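Local coordinates for protein hydroxyindole o-methyltransferase (Homo sapiens, PDB 4A6D) that catalyses the last step of melatonin synthesis, transferring a methyl group from S-adenosylmethionine to N-acetylserotonin, and works as a homodimer, at residues R153-F156 with M157-L160; C103-L106 with K107-R111; E267-Y270 with H271-P275. All coordinates share one frame; numbering follows the deposited sequence.

Contact 1: R153-F156 with M157-L160. With SAM (S-adenosylmethionine), chain D.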
ATOM      1  N   ARG A 153      22.530   4.156  -6.160  1.00103.58           N
ATOM      2  CA  ARG A 153      22.621   4.088  -7.622  1.00100.54           C
ATOM      3  C   ARG A 153      22.703   2.619  -8.070  1.00103.18           C
ATOM      4  O   ARG A 153      22.023   2.252  -9.027  1.00100.72           O
ATOM      5  CB  ARG A 153      23.809   4.874  -8.133  1.00 99.24           C
ATOM      6  CG  ARG A 153      23.872   4.961  -9.658  1.00 99.45           C
ATOM      7  CD  ARG A 153      25.242   5.355 -10.135  1.00 94.36           C
ATOM      8  NE  ARG A 153      25.666   6.637  -9.575  1.00104.15           N
ATOM      9  CZ  ARG A 153      26.616   6.776  -8.656  1.00117.37           C
ATOM     10  NH1 ARG A 153      27.238   5.710  -8.169  1.00 99.08           N
ATOM     11  NH2 ARG A 153      26.948   7.979  -8.217  1.00112.69           N
ATOM     12  N   LEU A 154      23.493   1.774  -7.349  1.00101.11           N
ATOM     13  CA  LEU A 154      23.587   0.332  -7.605  1.00100.43           C
ATOM     14  C   LEU A 154      22.199  -0.309  -7.441  1.00101.21           C
ATOM     15  O   LEU A 154      21.777  -1.046  -8.335  1.00101.38           O
ATOM     16  CB  LEU A 154      24.622  -0.364  -6.689  1.00103.17           C
ATOM     17  CG  LEU A 154      24.777  -1.897  -6.844  1.00107.90           C
ATOM     18  CD1 LEU A 154      25.109  -2.303  -8.292  1.00107.38           C
ATOM     19  CD2 LEU A 154      25.826  -2.434  -5.904  1.00111.88           C
ATOM     20  N   GLN A 155      21.468   0.035  -6.358  1.00 93.91           N
ATOM     21  CA  GLN A 155      20.118  -0.479  -6.108  1.00 91.37           C
ATOM     22  C   GLN A 155      19.137  -0.079  -7.222  1.00 89.95           C
ATOM     23  O   GLN A 155      18.427  -0.954  -7.726  1.00 88.65           O
ATOM     24  CB  GLN A 155      19.610  -0.132  -4.676  1.00 93.51           C
ATOM     25  CG  GLN A 155      18.099  -0.323  -4.430  1.00119.90           C
ATOM     26  CD  GLN A 155      17.644  -1.745  -4.132  1.00144.17           C
ATOM     27  OE1 GLN A 155      17.198  -2.055  -3.017  1.00139.67           O
ATOM     28  NE2 GLN A 155      17.646  -2.620  -5.140  1.00132.11           N
ATOM     29  N   PHE A 156      19.125   1.208  -7.633  1.00 83.81           N
ATOM     30  CA  PHE A 156      18.260   1.684  -8.722  1.00 81.36           C
ATOM     31  C   PHE A 156      18.525   0.859 -10.000  1.00 84.50           C
ATOM     32  O   PHE A 156      17.588   0.338 -10.615  1.00 82.94           O
ATOM     33  CB  PHE A 156      18.481   3.190  -8.993  1.00 83.06           C
ATOM     34  CG  PHE A 156      17.577   3.777 -10.055  1.00 83.70           C
ATOM     35  CD1 PHE A 156      16.287   4.188  -9.744  1.00 85.77           C
ATOM     36  CD2 PHE A 156      18.009   3.889 -11.381  1.00 87.96           C
ATOM     37  CE1 PHE A 156      15.439   4.712 -10.734  1.00 86.46           C
ATOM     38  CE2 PHE A 156      17.161   4.411 -12.381  1.00 89.60           C
ATOM     39  CZ  PHE A 156      15.885   4.832 -12.049  1.00 86.99           C
ATOM     40  N   MET A 157      19.816   0.721 -10.359  1.00 80.84           N
ATOM     41  CA  MET A 157      20.308  -0.006 -11.532  1.00 79.46           C
ATOM     42  C   MET A 157      19.961  -1.481 -11.516  1.00 83.44           C
ATOM     43  O   MET A 157      19.599  -2.031 -12.561  1.00 82.01           O
ATOM     44  CB  MET A 157      21.816   0.177 -11.654  1.00 83.37           C
ATOM     45  CG  MET A 157      22.204   1.525 -12.213  1.00 86.34           C
ATOM     46  SD  MET A 157      23.992   1.747 -12.262  1.00 93.77           S
ATOM     47  CE  MET A 157      24.452   0.467 -13.471  1.00 90.79           C
ATOM     48  N   GLN A 158      20.057  -2.123 -10.322  1.00 81.10           N
ATOM     49  CA  GLN A 158      19.738  -3.536 -10.149  1.00 81.11           C
ATOM     50  C   GLN A 158      18.227  -3.703 -10.276  1.00 80.95           C
ATOM     51  O   GLN A 158      17.769  -4.697 -10.839  1.00 78.93           O
ATOM     52  CB  GLN A 158      20.170  -4.026  -8.762  1.00 84.98           C
ATOM     53  CG  GLN A 158      21.670  -4.187  -8.505  1.00101.32           C
ATOM     54  CD  GLN A 158      21.920  -4.399  -7.015  1.00119.93           C
ATOM     55  OE1 GLN A 158      21.435  -3.650  -6.155  1.00112.72           O
ATOM     56  NE2 GLN A 158      22.658  -5.445  -6.668  1.00112.07           N
ATOM     57  N   ALA A 159      17.463  -2.723  -9.753  1.00 77.22           N
ATOM     58  CA  ALA A 159      15.999  -2.733  -9.736  1.00 76.36           C
ATOM     59  C   ALA A 159      15.436  -2.671 -11.134  1.00 80.77           C
ATOM     60  O   ALA A 159      14.630  -3.527 -11.513  1.00 81.25           O
ATOM     61  CB  ALA A 159      15.461  -1.580  -8.885  1.00 76.05           C
ATOM     62  N   LEU A 160      15.902  -1.699 -11.916  1.00 78.01           N
ATOM     63  CA  LEU A 160      15.451  -1.487 -13.291  1.00 77.07           C
ATOM     64  C   LEU A 160      15.729  -2.591 -14.310  1.00 78.43           C
ATOM     65  O   LEU A 160      14.893  -2.811 -15.189  1.00 76.22           O
ATOM     66  CB  LEU A 160      15.774  -0.069 -13.801  1.00 76.73           C
ATOM     67  CG  LEU A 160      14.691   0.969 -13.407  1.00 81.55           C
ATOM     68  CD1 LEU A 160      14.773   1.372 -11.936  1.00 82.11           C
ATOM     69  CD2 LEU A 160      14.747   2.180 -14.267  1.00 84.72           C
TER
HETATM   70  N   SAM D1350      16.617   2.143 -20.098  1.00 73.56           N
HETATM   71  CA  SAM D1350      16.732   1.536 -18.754  1.00 76.92           C
HETATM   72  C   SAM D1350      15.612   0.566 -18.322  1.00 78.77           C
HETATM   73  O   SAM D1350      14.509   0.719 -18.805  1.00 76.97           O
HETATM   74  OXT SAM D1350      15.781  -0.381 -17.488  1.00 79.06           O
HETATM   75  CB  SAM D1350      16.939   2.671 -17.782  1.00 76.77           C
HETATM   76  CG  SAM D1350      15.698   3.552 -17.592  1.00 75.90           C
HETATM   77  SD  SAM D1350      16.082   4.792 -16.303  1.00 77.34           S
HETATM   78  CE  SAM D1350      14.474   5.334 -15.894  1.00 78.99           C
HETATM   79  C5' SAM D1350      16.529   6.279 -17.258  1.00 75.87           C
HETATM   80  C4' SAM D1350      18.016   6.112 -17.603  1.00 75.67           C
HETATM   81  O4' SAM D1350      18.379   7.321 -18.245  1.00 75.37           O
HETATM   82  C3' SAM D1350      18.925   5.971 -16.322  1.00 77.71           C
HETATM   83  O3' SAM D1350      19.816   4.848 -16.437  1.00 80.44           O
HETATM   84  C2' SAM D1350      19.635   7.363 -16.262  1.00 77.56           C
HETATM   85  O2' SAM D1350      20.936   7.423 -15.678  1.00 77.97           O
HETATM   86  C1' SAM D1350      19.683   7.726 -17.758  1.00 76.19           C
HETATM   87  N9  SAM D1350      19.857   9.176 -17.987  1.00 76.10           N
HETATM   88  C8  SAM D1350      19.160  10.205 -17.359  1.00 75.99           C
HETATM   89  N7  SAM D1350      19.561  11.354 -17.813  1.00 76.58           N
HETATM   90  C5  SAM D1350      20.591  11.155 -18.725  1.00 76.67           C
HETATM   91  C6  SAM D1350      21.423  11.975 -19.510  1.00 76.40           C
HETATM   92  N6  SAM D1350      21.226  13.315 -19.491  1.00 76.57           N
HETATM   93  N1  SAM D1350      22.343  11.396 -20.362  1.00 76.44           N
HETATM   94  C2  SAM D1350      22.541  10.070 -20.384  1.00 76.17           C
HETATM   95  N3  SAM D1350      21.771   9.267 -19.636  1.00 76.08           N
HETATM   96  C4  SAM D1350      20.774   9.739 -18.860  1.00 76.49           C
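Leu160 N donates to Phe156 O over 2.9 Å with an N-H...O angle of 166°, and Met157 N donates to Arg153 O with nearly the same straightness. Gln158 N to Leu154 O and Ala159 N to Gln155 O supply the two bonds between, more bent at the hydrogen. All four join residues i and i+4, the evidence for a regular alpha-helical turn here in helix 150-161. The amide of Gln158 does not add to this pattern: its OE1 and Leu154 O are both acceptors, and the chain lies over the leucine instead, CD 3.8 Å from Leu154 CG.

In the class I-like methyltransferase domain this helix borders the cofactor pocket; Leu160 is one of the residues lining it, with Phe156 beside it, one turn back. Leu160 CD1 sits over the centre of the Phe156 ring, 3.6 Å from the centroid and 13° off the normal, a CH-pi contact. With CG anti to the backbone N (chi1 -177°), the phenylalanine sends its ring outward from the helix, and Leu160 CD1 reaches back over its face. The other methyl of the leucine faces the ligand: Leu160 CD2 lies 3.6 Å from SAM CE, the methyl carbon, and equally close to SAM SD. That sulfur is also at the edge of the Phe156 ring, near its plane. Leu160 O additionally accepts a hydrogen bond from Arg252, which binds the cofactor, and Tyr147, another cofactor-binding residue, meets the Phe156 ring with its own.

On another side of the helix, Met157 and Arg153 run side by side, with Met157 SD 4.1 Å from Arg153 CG; the arginine then bends at chi3, and its NH1 forms a salt bridge with Glu150. Both side chains pack against Thr217 of helix 212-221.

Contact 2: C103-L106 with K107-R111. With SO4 (sulfate ion), chain F.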
ATOM      1  N   CYS A 103      13.054  -9.104  -7.050  1.00 86.26           N
ATOM      2  CA  CYS A 103      13.586  -8.731  -5.727  1.00 87.60           C
ATOM      3  C   CYS A 103      13.997  -7.294  -5.546  1.00 88.57           C
ATOM      4  O   CYS A 103      13.483  -6.629  -4.647  1.00 88.03           O
ATOM      5  CB  CYS A 103      14.742  -9.648  -5.356  1.00 91.78           C
ATOM      6  SG  CYS A 103      14.243 -11.186  -4.574  1.00 98.11           S
ATOM      7  N   SER A 104      15.021  -6.861  -6.316  1.00 83.58           N
ATOM      8  CA  SER A 104      15.633  -5.534  -6.249  1.00 81.54           C
ATOM      9  C   SER A 104      14.671  -4.393  -6.532  1.00 81.65           C
ATOM     10  O   SER A 104      14.808  -3.339  -5.918  1.00 82.14           O
ATOM     11  CB  SER A 104      16.904  -5.479  -7.085  1.00 85.39           C
ATOM     12  OG  SER A 104      17.874  -6.330  -6.495  1.00 93.27           O
ATOM     13  N   MET A 105      13.690  -4.618  -7.426  1.00 76.34           N
ATOM     14  CA  MET A 105      12.665  -3.627  -7.748  0.60 73.72           C
ATOM     15  C   MET A 105      11.710  -3.502  -6.564  1.00 76.74           C
ATOM     16  O   MET A 105      11.371  -2.382  -6.178  1.00 76.68           O
ATOM     17  CB  MET A 105      11.912  -3.993  -9.047  0.60 75.16           C
ATOM     18  CG  MET A 105      10.914  -2.928  -9.497  0.60 77.07           C
ATOM     19  SD  MET A 105      11.690  -1.328  -9.826  0.60 80.50           S
ATOM     20  CE  MET A 105      10.343  -0.231  -9.526  0.60 75.79           C
ATOM     21  N   LEU A 106      11.306  -4.645  -5.967  1.00 70.80           N
ATOM     22  CA  LEU A 106      10.416  -4.700  -4.812  1.00 69.25           C
ATOM     23  C   LEU A 106      11.026  -3.984  -3.612  1.00 74.03           C
ATOM     24  O   LEU A 106      10.388  -3.088  -3.066  1.00 71.72           O
ATOM     25  CB  LEU A 106      10.023  -6.138  -4.500  1.00 69.51           C
ATOM     26  CG  LEU A 106       9.184  -6.831  -5.569  1.00 72.61           C
ATOM     27  CD1 LEU A 106       8.843  -8.221  -5.142  1.00 74.34           C
ATOM     28  CD2 LEU A 106       7.917  -6.065  -5.866  1.00 70.53           C
ATOM     29  N   LYS A 107      12.305  -4.268  -3.311  1.00 73.99           N
ATOM     30  CA  LYS A 107      13.073  -3.593  -2.270  1.00 75.28           C
ATOM     31  C   LYS A 107      13.158  -2.087  -2.586  1.00 78.61           C
ATOM     32  O   LYS A 107      13.001  -1.282  -1.679  1.00 78.02           O
ATOM     33  CB  LYS A 107      14.481  -4.187  -2.186  1.00 80.33           C
ATOM     34  CG  LYS A 107      14.556  -5.579  -1.578  1.00 88.70           C
ATOM     35  CD  LYS A 107      15.931  -6.162  -1.843  1.00 98.69           C
ATOM     36  CE  LYS A 107      16.173  -7.434  -1.090  1.00109.68           C
ATOM     37  NZ  LYS A 107      17.583  -7.863  -1.225  1.00118.86           N
ATOM     38  N   TYR A 108      13.353  -1.704  -3.870  1.00 74.59           N
ATOM     39  CA  TYR A 108      13.417  -0.286  -4.252  1.00 73.83           C
ATOM     40  C   TYR A 108      12.073   0.421  -4.053  1.00 74.39           C
ATOM     41  O   TYR A 108      12.063   1.540  -3.543  1.00 72.03           O
ATOM     42  CB  TYR A 108      13.944  -0.100  -5.689  1.00 75.11           C
ATOM     43  CG  TYR A 108      13.981   1.343  -6.145  1.00 78.19           C
ATOM     44  CD1 TYR A 108      15.083   2.154  -5.877  1.00 82.00           C
ATOM     45  CD2 TYR A 108      12.908   1.907  -6.834  1.00 77.77           C
ATOM     46  CE1 TYR A 108      15.126   3.483  -6.302  1.00 83.15           C
ATOM     47  CE2 TYR A 108      12.938   3.236  -7.261  1.00 78.33           C
ATOM     48  CZ  TYR A 108      14.047   4.020  -6.991  1.00 88.17           C
ATOM     49  OH  TYR A 108      14.065   5.334  -7.394  1.00 92.88           O
ATOM     50  N   MET A 109      10.952  -0.210  -4.502  1.00 70.58           N
ATOM     51  CA  MET A 109       9.577   0.310  -4.331  1.00 70.05           C
ATOM     52  C   MET A 109       9.305   0.531  -2.812  1.00 73.09           C
ATOM     53  O   MET A 109       8.760   1.563  -2.404  1.00 70.84           O
ATOM     54  CB  MET A 109       8.527  -0.678  -4.887  1.00 71.73           C
ATOM     55  CG  MET A 109       8.460  -0.756  -6.394  1.00 75.90           C
ATOM     56  SD  MET A 109       6.946  -1.614  -6.899  1.00 81.47           S
ATOM     57  CE  MET A 109       7.387  -2.171  -8.378  1.00 78.57           C
ATOM     58  N   GLY A 110       9.756  -0.427  -2.009  1.00 70.79           N
ATOM     59  CA  GLY A 110       9.615  -0.396  -0.564  1.00 72.52           C
ATOM     60  C   GLY A 110      10.378   0.709   0.121  1.00 79.35           C
ATOM     61  O   GLY A 110       9.830   1.373   0.995  1.00 81.30           O
ATOM     62  N   ARG A 111      11.629   0.923  -0.286  1.00 77.15           N
ATOM     63  CA  ARG A 111      12.544   1.917   0.289  1.00 78.02           C
ATOM     64  C   ARG A 111      12.364   3.347  -0.236  1.00 83.41           C
ATOM     65  O   ARG A 111      12.585   4.283   0.517  1.00 87.24           O
ATOM     66  CB  ARG A 111      14.019   1.456   0.139  1.00 77.47           C
ATOM     67  CG  ARG A 111      14.368   0.222   0.989  1.00 92.58           C
ATOM     68  CD  ARG A 111      15.573  -0.571   0.493  1.00104.11           C
ATOM     69  NE  ARG A 111      15.621  -1.907   1.103  1.00117.87           N
ATOM     70  CZ  ARG A 111      16.444  -2.885   0.731  1.00134.82           C
ATOM     71  NH1 ARG A 111      17.305  -2.697  -0.262  1.00124.00           N
ATOM     72  NH2 ARG A 111      16.409  -4.061   1.347  1.00121.99           N
TER
HETATM   73  S   SO4 F1352      20.127  -4.991  -1.333  1.00174.94           S
HETATM   74  O1  SO4 F1352      19.333  -5.389  -0.155  1.00179.47           O
HETATM   75  O2  SO4 F1352      20.437  -3.562  -1.246  1.00179.14           O
HETATM   76  O3  SO4 F1352      21.367  -5.764  -1.360  1.00183.61           O
HETATM   77  O4  SO4 F1352      19.370  -5.256  -2.577  1.00177.82           O
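A sulfate ion, probably from the crystallisation liquor, marks a small anion site at Lys107, whose N bonds to Cys103 O one turn back (170° at the hydrogen) and whose CG lies 3.4 Å from that same Cys103 O. Lys107 NZ donates to SO4 O1 at 3.2 Å and more weakly to SO4 O4. From the next turn, Arg111 NH1 makes two weak bonds, to SO4 O1 and SO4 O2, each 3.4 Å long, with the sulfur lying in the guanidinium plane at its edge. One oxygen, O1, is therefore shared by both cations. The guanidinium lies flat over the lysine, whose CB is 3.7 Å from the plane, over its centre. Extended beyond CG, with chi2 to chi4 all near 180°, the lysine chain carries NZ out to the ion. With an alanine here NZ would be gone, and the sulfate would probably keep only the weak Arg111 NH1 bonds from this pair of residues. Arg111 NH2 also forms a salt bridge with Glu30.

Both residues belong to helix 103-117, whose other i to i+4 backbone bonds include Tyr108 N to Ser104 O at 3.0 Å and Met109 N to Met105 O at 2.8 Å. At the beginning of the helix Glu162 OE1 accepts from Met105 N.

Elsewhere on the helix Met105 and Met109 meet through their ends, Met105 CE 3.7 Å from both CG and CE of Met109, though this holds for one of two conformers of Met105 and is to that extent doubtful. Leu106 and Met109 also pack on Ala16 of the second subunit, placing this helix at the dimer interface.

Contact 3: E267-Y270 with H271-P275. With ZN (zinc ion), chain B.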
ATOM      1  N   GLU A 267      14.688  15.721 -30.969  1.00 62.32           N
ATOM      2  CA  GLU A 267      15.248  16.587 -32.006  1.00 62.89           C
ATOM      3  C   GLU A 267      16.731  16.262 -32.261  1.00 68.15           C
ATOM      4  O   GLU A 267      17.139  16.099 -33.412  1.00 68.80           O
ATOM      5  CB  GLU A 267      15.055  18.072 -31.640  1.00 65.16           C
ATOM      6  CG  GLU A 267      13.658  18.625 -31.911  1.00 77.21           C
ATOM      7  CD  GLU A 267      13.275  18.968 -33.346  1.00109.65           C
ATOM      8  OE1 GLU A 267      14.043  18.646 -34.285  1.00109.10           O
ATOM      9  OE2 GLU A 267      12.194  19.573 -33.531  1.00102.81           O
ATOM     10  N   ARG A 268      17.508  16.090 -31.183  1.00 64.65           N
ATOM     11  CA  ARG A 268      18.940  15.746 -31.230  1.00 63.39           C
ATOM     12  C   ARG A 268      19.149  14.389 -31.903  1.00 63.50           C
ATOM     13  O   ARG A 268      20.020  14.275 -32.758  1.00 59.92           O
ATOM     14  CB  ARG A 268      19.531  15.772 -29.814  1.00 63.20           C
ATOM     15  CG  ARG A 268      19.515  17.187 -29.227  1.00 75.61           C
ATOM     16  CD  ARG A 268      20.439  17.429 -28.037  1.00 82.69           C
ATOM     17  NE  ARG A 268      21.283  16.281 -27.743  1.00 76.65           N
ATOM     18  CZ  ARG A 268      22.563  16.185 -28.059  1.00 81.08           C
ATOM     19  NH1 ARG A 268      23.201  17.220 -28.598  1.00 73.75           N
ATOM     20  NH2 ARG A 268      23.229  15.073 -27.801  1.00 72.74           N
ATOM     21  N   ILE A 269      18.299  13.384 -31.543  1.00 59.83           N
ATOM     22  CA  ILE A 269      18.310  12.025 -32.107  1.00 59.15           C
ATOM     23  C   ILE A 269      17.956  12.100 -33.574  1.00 63.33           C
ATOM     24  O   ILE A 269      18.655  11.508 -34.386  1.00 64.96           O
ATOM     25  CB  ILE A 269      17.330  11.086 -31.354  1.00 60.93           C
ATOM     26  CG1 ILE A 269      17.722  10.950 -29.854  1.00 59.64           C
ATOM     27  CG2 ILE A 269      17.205   9.719 -32.073  1.00 60.13           C
ATOM     28  CD1 ILE A 269      16.650  10.128 -29.029  1.00 56.96           C
ATOM     29  N   TYR A 270      16.881  12.824 -33.921  1.00 59.57           N
ATOM     30  CA  TYR A 270      16.478  12.974 -35.314  1.00 60.13           C
ATOM     31  C   TYR A 270      17.640  13.486 -36.209  1.00 65.33           C
ATOM     32  O   TYR A 270      17.954  12.851 -37.212  1.00 65.88           O
ATOM     33  CB  TYR A 270      15.241  13.869 -35.448  1.00 60.82           C
ATOM     34  CG  TYR A 270      14.790  13.985 -36.893  1.00 62.12           C
ATOM     35  CD1 TYR A 270      13.982  13.014 -37.467  1.00 63.22           C
ATOM     36  CD2 TYR A 270      15.173  15.070 -37.679  1.00 63.52           C
ATOM     37  CE1 TYR A 270      13.608  13.090 -38.800  1.00 67.47           C
ATOM     38  CE2 TYR A 270      14.790  15.166 -39.017  1.00 64.95           C
ATOM     39  CZ  TYR A 270      14.012  14.172 -39.574  1.00 73.42           C
ATOM     40  OH  TYR A 270      13.561  14.307 -40.859  1.00 71.51           O
ATOM     41  N   HIS A 271      18.258  14.616 -35.823  1.00 61.25           N
ATOM     42  CA  HIS A 271      19.366  15.235 -36.527  1.00 62.31           C
ATOM     43  C   HIS A 271      20.636  14.400 -36.533  1.00 65.23           C
ATOM     44  O   HIS A 271      21.460  14.592 -37.408  1.00 65.25           O
ATOM     45  CB  HIS A 271      19.584  16.681 -36.068  1.00 64.31           C
ATOM     46  CG  HIS A 271      18.438  17.568 -36.447  1.00 68.94           C
ATOM     47  ND1 HIS A 271      18.193  17.912 -37.780  1.00 71.21           N
ATOM     48  CD2 HIS A 271      17.458  18.093 -35.678  1.00 71.45           C
ATOM     49  CE1 HIS A 271      17.108  18.671 -37.763  1.00 71.23           C
ATOM     50  NE2 HIS A 271      16.626  18.809 -36.523  1.00 72.05           N
ATOM     51  N   THR A 272      20.738  13.406 -35.634  1.00 61.52           N
ATOM     52  CA  THR A 272      21.838  12.446 -35.597  1.00 61.36           C
ATOM     53  C   THR A 272      21.522  11.254 -36.564  1.00 65.58           C
ATOM     54  O   THR A 272      22.452  10.669 -37.106  1.00 66.65           O
ATOM     55  CB  THR A 272      22.136  12.019 -34.151  1.00 62.64           C
ATOM     56  OG1 THR A 272      22.351  13.196 -33.359  1.00 60.15           O
ATOM     57  CG2 THR A 272      23.371  11.146 -34.041  1.00 61.14           C
ATOM     58  N   CYS A 273      20.229  10.909 -36.764  1.00 60.42           N
ATOM     59  CA  CYS A 273      19.812   9.817 -37.640  1.00 61.59           C
ATOM     60  C   CYS A 273      20.099  10.115 -39.110  1.00 65.09           C
ATOM     61  O   CYS A 273      20.178  11.266 -39.532  1.00 63.05           O
ATOM     62  CB  CYS A 273      18.339   9.435 -37.438  1.00 62.38           C
ATOM     63  SG  CYS A 273      18.012   8.428 -35.960  1.00 66.59           S
ATOM     64  N   LYS A 274      20.164   9.049 -39.895  1.00 63.13           N
ATOM     65  CA  LYS A 274      20.362   9.111 -41.326  1.00 63.71           C
ATOM     66  C   LYS A 274      19.108   8.499 -41.952  1.00 66.92           C
ATOM     67  O   LYS A 274      18.351   7.874 -41.216  1.00 66.18           O
ATOM     68  CB  LYS A 274      21.671   8.376 -41.729  1.00 66.83           C
ATOM     69  CG  LYS A 274      21.609   6.875 -41.477  1.00 86.69           C
ATOM     70  CD  LYS A 274      22.709   6.060 -42.170  1.00 93.11           C
ATOM     71  CE  LYS A 274      23.030   4.815 -41.371  1.00 94.61           C
ATOM     72  NZ  LYS A 274      22.317   4.736 -40.036  1.00 77.43           N
ATOM     73  N   PRO A 275      18.855   8.675 -43.278  1.00 62.80           N
ATOM     74  CA  PRO A 275      17.671   8.060 -43.905  1.00 63.09           C
ATOM     75  C   PRO A 275      17.586   6.574 -43.606  1.00 68.37           C
ATOM     76  O   PRO A 275      18.612   5.885 -43.662  1.00 69.17           O
ATOM     77  CB  PRO A 275      17.922   8.288 -45.402  1.00 64.86           C
ATOM     78  CG  PRO A 275      18.712   9.481 -45.450  1.00 67.78           C
ATOM     79  CD  PRO A 275      19.633   9.435 -44.269  1.00 62.84           C
TER
HETATM   80 ZN    ZN B1348      14.698  19.605 -36.107  1.00 97.85          ZN
HETATM   81  O   HOH W   1      15.051  20.960 -37.813  1.00 97.85           O
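His271 N donates to Glu267 O at 3.0 Å and 174°, an almost straight i+4 bond, whereas beyond it the bonding is weaker: Thr272 N has two weak options, Arg268 O and Ile269 O. Cys273 N is bonded to Ile269 O and also reaches Tyr270 O weakly. The hydroxyl of Thr272 turns back on the chain, OG1 to Arg268 O at 2.6 Å, giving that carbonyl a second donor.

The contact lies on helix 259-272, within the beta-alpha-beta unit between strands 247-251 and 278-283 of the Rossmann-like domain. One turn apart, Glu267 and His271 point the same way and chelate a zinc ion, through Glu267 OE1 at 2.2 Å and His271 NE2 at 2.1 Å; a water is a further ligand. The carboxylate and imidazole planes are nearly parallel, 6° apart.

Tyr270 presents the edge of its ring to the imidazole face in a T-shaped stack, centroids 5.4 Å apart and planes at 89°, with CD2 over the ring centre. Beyond the segments, Lys345 makes a cation-pi contact with Tyr270.

From the N terminus the contacts come in series, none nesting or crossing: contact 2 in helix 103-117, contact 1 in helix 150-161, contact 3 on helix 259-272. Each joins successive turns of one helix, so none closes a long loop. Contacts 1 and 2 touch, with centres 9 Å apart: Phe156 CD1 is 3.4 Å from Tyr108 OH in an edge-to-face pair, and Ala159 CB meets Ser104 O. Together they connect the dimer-facing helix with the wall of the cofactor pocket. Contact 3 lies remote, its nearest atoms about 17 Å from contact 1 and 22 Å from contact 2, on the helix that links strands 247-251 and 278-283.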